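PDB 7D86: PHD finger protein 14 from Danio rerio, which binds the tail of histone H3, preferentially unmodified, through its zinc-finger region and represses PDGFRA expression, which helps regulate mesenchymal cell proliferation. Local coordinates for residues M121-S124 with K125-A128; K199-L202 with A203-Y207. All coordinates share one frame; numbering follows the deposited sequence.

Contact 1: residues M121-S124 with K125-A128; sequences MNYS and KYGA
Tyr123 and Tyr126 meet as an offset edge-to-face pair. Their side chains lie side by side and point the same way. The edge of the Tyr123 ring is turned toward the face of Tyr126, with the planes at 69° and the centroids 5.7 Å apart. Tyr123 CD1 comes 3.6 Å from Tyr126 CZ. The Tyr126 ring edge also meets the backbone, with CD1 3.3 Å from Asn122 O. With an alanine in place of Tyr126, the edge of Tyr123 would probably lose its aromatic partner and a gap would open beside Asn122 O.

Two successive i to i+3 backbone bonds bind the chain here. Lys125 N donates to Asn122 O at 3.0 Å. Tyr126 N gives a weak bond to Tyr123 O, which closes the type I beta turn from Tyr123 to Tyr126. A water also donates to Tyr123 O, and weakly to Tyr126 O. Ser124 OG stands between its backbone N and carbonyl carbon (chi1 67°), and from there donates to Met121 O at 2.7 Å. Lys125 CG packs 3.2 Å from the same carbonyl oxygen.

Asn122 OD1 accepts from Thr119 N, and ND2 donates weakly to Pro103 O. An overlapping type II turn runs from Lys125 to Ala128, with Gly127 at positive phi and backbone-bonded to Gly143. Tyr126 rests on Glu76, Leu118 and Val144. The contact lies where the chain passes from helix 120-123 into the loop before strand 145-147.

Contact 2: residues K199-L202 with A203-Y207; sequences KNYL and ALQSY
Leu204 packs against the carbonyls of the preceding helical turn. Its CB lies 3.3 Å from Tyr201 O. Next along the chain, CG sits 3.7 Å from Asn200 O and a little farther from Tyr201 O. At the tip, CD1 is 4.2 Å from Tyr201 O, at the margin of contact. CG stands anti to the carbonyl carbon (chi1 -84°), on the side of its own backbone N, which keeps this branch alongside those oxygens.

The backbone explains the closeness. Ala203 N still makes the alpha-helical bond to Lys199 O, at 3.1 Å. Leu204 N is shared: it bonds to Tyr201 O at 3.1 Å, and only weakly to Asn200 O. Ser206 N then bonds to Ala203 O, and Tyr207 N to Leu204 O, both three residues back.

Gln205 bends at chi2 and passes near the Tyr201 ring, the side chain of which also packs on Gln163 and Arg164 of helix 159-164. Asn200 ND2 bonds to Leu16 O, and Ala203 touches Ile11. The change from i to i+4 toward i to i+3 bonding is characteristic of a helix C-terminal end, here that of helix 191-204, which packs against Ile11, Leu16 and Asp18 of the first PHD finger and on helix 159-164.

Contacts 1 and 2 both lie at the C-terminal end of a helix, on opposite sides of the chain's centre. Their centres are 30 Å apart and their nearest atoms about 19 Å, so they do not touch. Each lies near zinc sites of the PZP module, the PHD, pre-PHD and PHD fingers required for binding histone H3, without touching the ligands. In contact 1, the Tyr126 side chain is about 8 Å from that of Cys75 and about 9 Å from that of His158. In contact 2, the Leu204 side chain is about 7 Å from that of Cys12, and the Tyr201 side chain about 8 Å from that of Cys161. Cys161 and His158 bind the same zinc ion, so both contacts lie within about 9 Å of its ligands.

Contact 1: residues M121-S124 with K125-A128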
loop_
_atom_site.group_PDB
_atom_site.type_symbol
_atom_site.label_atom_id
_atom_site.label_comp_id
_atom_site.label_asym_id
_atom_site.label_seq_id
_atom_site.Cartn_x
_atom_site.Cartn_y
_atom_site.Cartn_z
ATOM N N MET A 121 13.880 12.308 -7.810
ATOM C CA MET A 121 12.563 12.918 -7.943
ATOM C C MET A 121 11.661 12.515 -6.783
ATOM O O MET A 121 11.005 13.366 -6.172
ATOM C CB MET A 121 11.943 12.536 -9.297
ATOM C CG MET A 121 12.678 13.104 -10.520
ATOM S SD MET A 121 14.228 12.293 -11.018
ATOM C CE MET A 121 13.650 10.769 -11.771
ATOM N N ASN A 122 11.628 11.216 -6.456
ATOM C CA ASN A 122 10.865 10.744 -5.302
ATOM C C ASN A 122 11.308 11.450 -4.028
ATOM O O ASN A 122 10.476 11.945 -3.255
ATOM C CB ASN A 122 11.037 9.231 -5.126
ATOM C CG ASN A 122 10.515 8.431 -6.300
ATOM O OD1 ASN A 122 11.122 7.436 -6.701
ATOM N ND2 ASN A 122 9.381 8.847 -6.850
ATOM N N TYR A 123 12.621 11.480 -3.785
ATOM C CA TYR A 123 13.153 12.038 -2.545
ATOM C C TYR A 123 12.823 13.515 -2.411
ATOM O O TYR A 123 12.591 14.009 -1.302
ATOM C CB TYR A 123 14.666 11.841 -2.495
ATOM C CG TYR A 123 15.113 10.419 -2.307
ATOM C CD1 TYR A 123 14.446 9.570 -1.430
ATOM C CD2 TYR A 123 16.226 9.928 -2.986
ATOM C CE1 TYR A 123 14.871 8.266 -1.239
ATOM C CE2 TYR A 123 16.659 8.625 -2.802
ATOM C CZ TYR A 123 15.977 7.798 -1.926
ATOM O OH TYR A 123 16.411 6.502 -1.743
ATOM N N SER A 124 12.814 14.242 -3.529
ATOM C CA SER A 124 12.510 15.664 -3.505
ATOM C C SER A 124 11.046 15.948 -3.204
ATOM O O SER A 124 10.695 17.111 -2.976
ATOM C CB SER A 124 12.898 16.301 -4.844
ATOM O OG SER A 124 12.060 15.824 -5.888
ATOM N N LYS A 125 10.188 14.926 -3.190
ATOM C CA LYS A 125 8.774 15.123 -2.898
ATOM C C LYS A 125 8.443 15.010 -1.416
ATOM O O LYS A 125 7.327 15.368 -1.029
ATOM C CB LYS A 125 7.908 14.108 -3.659
ATOM C CG LYS A 125 8.075 14.112 -5.166
ATOM C CD LYS A 125 7.430 15.321 -5.798
ATOM C CE LYS A 125 7.686 15.332 -7.294
ATOM N NZ LYS A 125 7.331 16.639 -7.896
ATOM N N TYR A 126 9.359 14.510 -0.585
ATOM C CA TYR A 126 9.039 14.278 0.823
ATOM C C TYR A 126 8.586 15.573 1.487
ATOM O O TYR A 126 9.253 16.606 1.380
ATOM C CB TYR A 126 10.248 13.718 1.582
ATOM C CG TYR A 126 10.674 12.297 1.257
ATOM C CD1 TYR A 126 10.416 11.717 0.018
ATOM C CD2 TYR A 126 11.357 11.536 2.203
ATOM C CE1 TYR A 126 10.824 10.414 -0.268
ATOM C CE2 TYR A 126 11.768 10.238 1.928
ATOM C CZ TYR A 126 11.500 9.683 0.694
ATOM O OH TYR A 126 11.915 8.392 0.426
ATOM N N GLY A 127 7.444 15.515 2.170
ATOM C CA GLY A 127 6.923 16.665 2.882
ATOM C C GLY A 127 6.366 17.783 2.029
ATOM O O GLY A 127 6.032 18.840 2.573
ATOM N N ALA A 128 6.238 17.585 0.712
ATOM C CA ALA A 128 5.801 18.668 -0.166
ATOM C C ALA A 128 4.324 19.008 0.014
ATOM O O ALA A 128 3.935 20.171 -0.149
ATOM C CB ALA A 128 6.070 18.304 -1.626
HETATM O O HOH W 1 12.448 16.618 0.387
#

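Contact 2: residues K199-L202 with A203-Y207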
loop_
_atom_site.group_PDB
_atom_site.type_symbol
_atom_site.label_atom_id
_atom_site.label_comp_id
_atom_site.label_asym_id
_atom_site.label_seq_id
_atom_site.Cartn_x
_atom_site.Cartn_y
_atom_site.Cartn_z
ATOM N N LYS A 199 -14.213 -1.983 5.099
ATOM C CA LYS A 199 -14.530 -3.115 5.964
ATOM C C LYS A 199 -13.358 -4.089 6.046
ATOM O O LYS A 199 -12.985 -4.541 7.135
ATOM C CB LYS A 199 -15.794 -3.817 5.459
ATOM C CG LYS A 199 -16.162 -5.062 6.251
ATOM C CD LYS A 199 -17.437 -5.707 5.733
ATOM C CE LYS A 199 -17.770 -6.976 6.504
ATOM N NZ LYS A 199 -18.077 -6.711 7.937
ATOM N N ASN A 200 -12.751 -4.415 4.904
ATOM C CA ASN A 200 -11.642 -5.364 4.918
ATOM C C ASN A 200 -10.400 -4.771 5.568
ATOM O O ASN A 200 -9.651 -5.492 6.236
ATOM C CB ASN A 200 -11.326 -5.839 3.498
ATOM C CG ASN A 200 -12.300 -6.886 3.012
ATOM O OD1 ASN A 200 -13.272 -7.202 3.695
ATOM N ND2 ASN A 200 -12.052 -7.428 1.829
ATOM N N TYR A 201 -10.165 -3.469 5.395
ATOM C CA TYR A 201 -9.068 -2.831 6.113
ATOM C C TYR A 201 -9.247 -2.977 7.620
ATOM O O TYR A 201 -8.305 -3.327 8.338
ATOM C CB TYR A 201 -8.964 -1.357 5.722
ATOM C CG TYR A 201 -7.756 -0.677 6.327
ATOM C CD1 TYR A 201 -6.540 -0.667 5.660
ATOM C CD2 TYR A 201 -7.829 -0.055 7.567
ATOM C CE1 TYR A 201 -5.429 -0.048 6.206
ATOM C CE2 TYR A 201 -6.726 0.560 8.126
ATOM C CZ TYR A 201 -5.528 0.563 7.442
ATOM O OH TYR A 201 -4.434 1.178 7.996
ATOM N N LEU A 202 -10.455 -2.711 8.120
ATOM C CA LEU A 202 -10.703 -2.835 9.553
ATOM C C LEU A 202 -10.488 -4.264 10.036
ATOM O O LEU A 202 -9.967 -4.483 11.136
ATOM C CB LEU A 202 -12.120 -2.373 9.882
ATOM C CG LEU A 202 -12.306 -0.861 9.746
ATOM C CD1 LEU A 202 -13.783 -0.491 9.767
ATOM C CD2 LEU A 202 -11.548 -0.138 10.856
ATOM N N ALA A 203 -10.867 -5.250 9.224
ATOM C CA ALA A 203 -10.719 -6.637 9.637
ATOM C C ALA A 203 -9.260 -7.081 9.700
ATOM O O ALA A 203 -8.968 -8.096 10.344
ATOM C CB ALA A 203 -11.514 -7.545 8.698
ATOM N N LEU A 204 -8.340 -6.332 9.077
ATOM C CA LEU A 204 -6.929 -6.721 9.077
ATOM C C LEU A 204 -6.347 -6.747 10.483
ATOM O O LEU A 204 -5.556 -7.637 10.813
ATOM C CB LEU A 204 -6.105 -5.773 8.209
ATOM C CG LEU A 204 -6.041 -6.024 6.707
ATOM C CD1 LEU A 204 -5.185 -4.951 6.060
ATOM C CD2 LEU A 204 -5.489 -7.414 6.420
ATOM N N GLN A 205 -6.699 -5.763 11.315
ATOM C CA GLN A 205 -6.173 -5.720 12.677
ATOM C C GLN A 205 -6.532 -6.969 13.474
ATOM O O GLN A 205 -5.802 -7.328 14.407
ATOM C CB GLN A 205 -6.682 -4.471 13.402
ATOM C CG GLN A 205 -6.042 -3.165 12.932
ATOM C CD GLN A 205 -6.639 -2.641 11.639
ATOM O OE1 GLN A 205 -7.837 -2.768 11.403
ATOM N NE2 GLN A 205 -5.802 -2.047 10.793
ATOM N N SER A 206 -7.622 -7.651 13.111
ATOM C CA SER A 206 -8.041 -8.840 13.843
ATOM C C SER A 206 -7.073 -10.002 13.652
ATOM O O SER A 206 -6.990 -10.882 14.516
ATOM C CB SER A 206 -9.447 -9.252 13.407
ATOM O OG SER A 206 -10.369 -8.190 13.576
ATOM N N TYR A 207 -6.342 -10.032 12.542
ATOM C CA TYR A 207 -5.436 -11.131 12.236
ATOM C C TYR A 207 -4.027 -10.914 12.769
ATOM O O TYR A 207 -3.183 -11.807 12.631
ATOM C CB TYR A 207 -5.370 -11.361 10.723
ATOM C CG TYR A 207 -6.705 -11.666 10.089
ATOM C CD1 TYR A 207 -7.348 -10.726 9.295
ATOM C CD2 TYR A 207 -7.323 -12.890 10.286
ATOM C CE1 TYR A 207 -8.569 -11.001 8.713
ATOM C CE2 TYR A 207 -8.546 -13.173 9.708
ATOM C CZ TYR A 207 -9.165 -12.224 8.922
ATOM O OH TYR A 207 -10.382 -12.497 8.341
#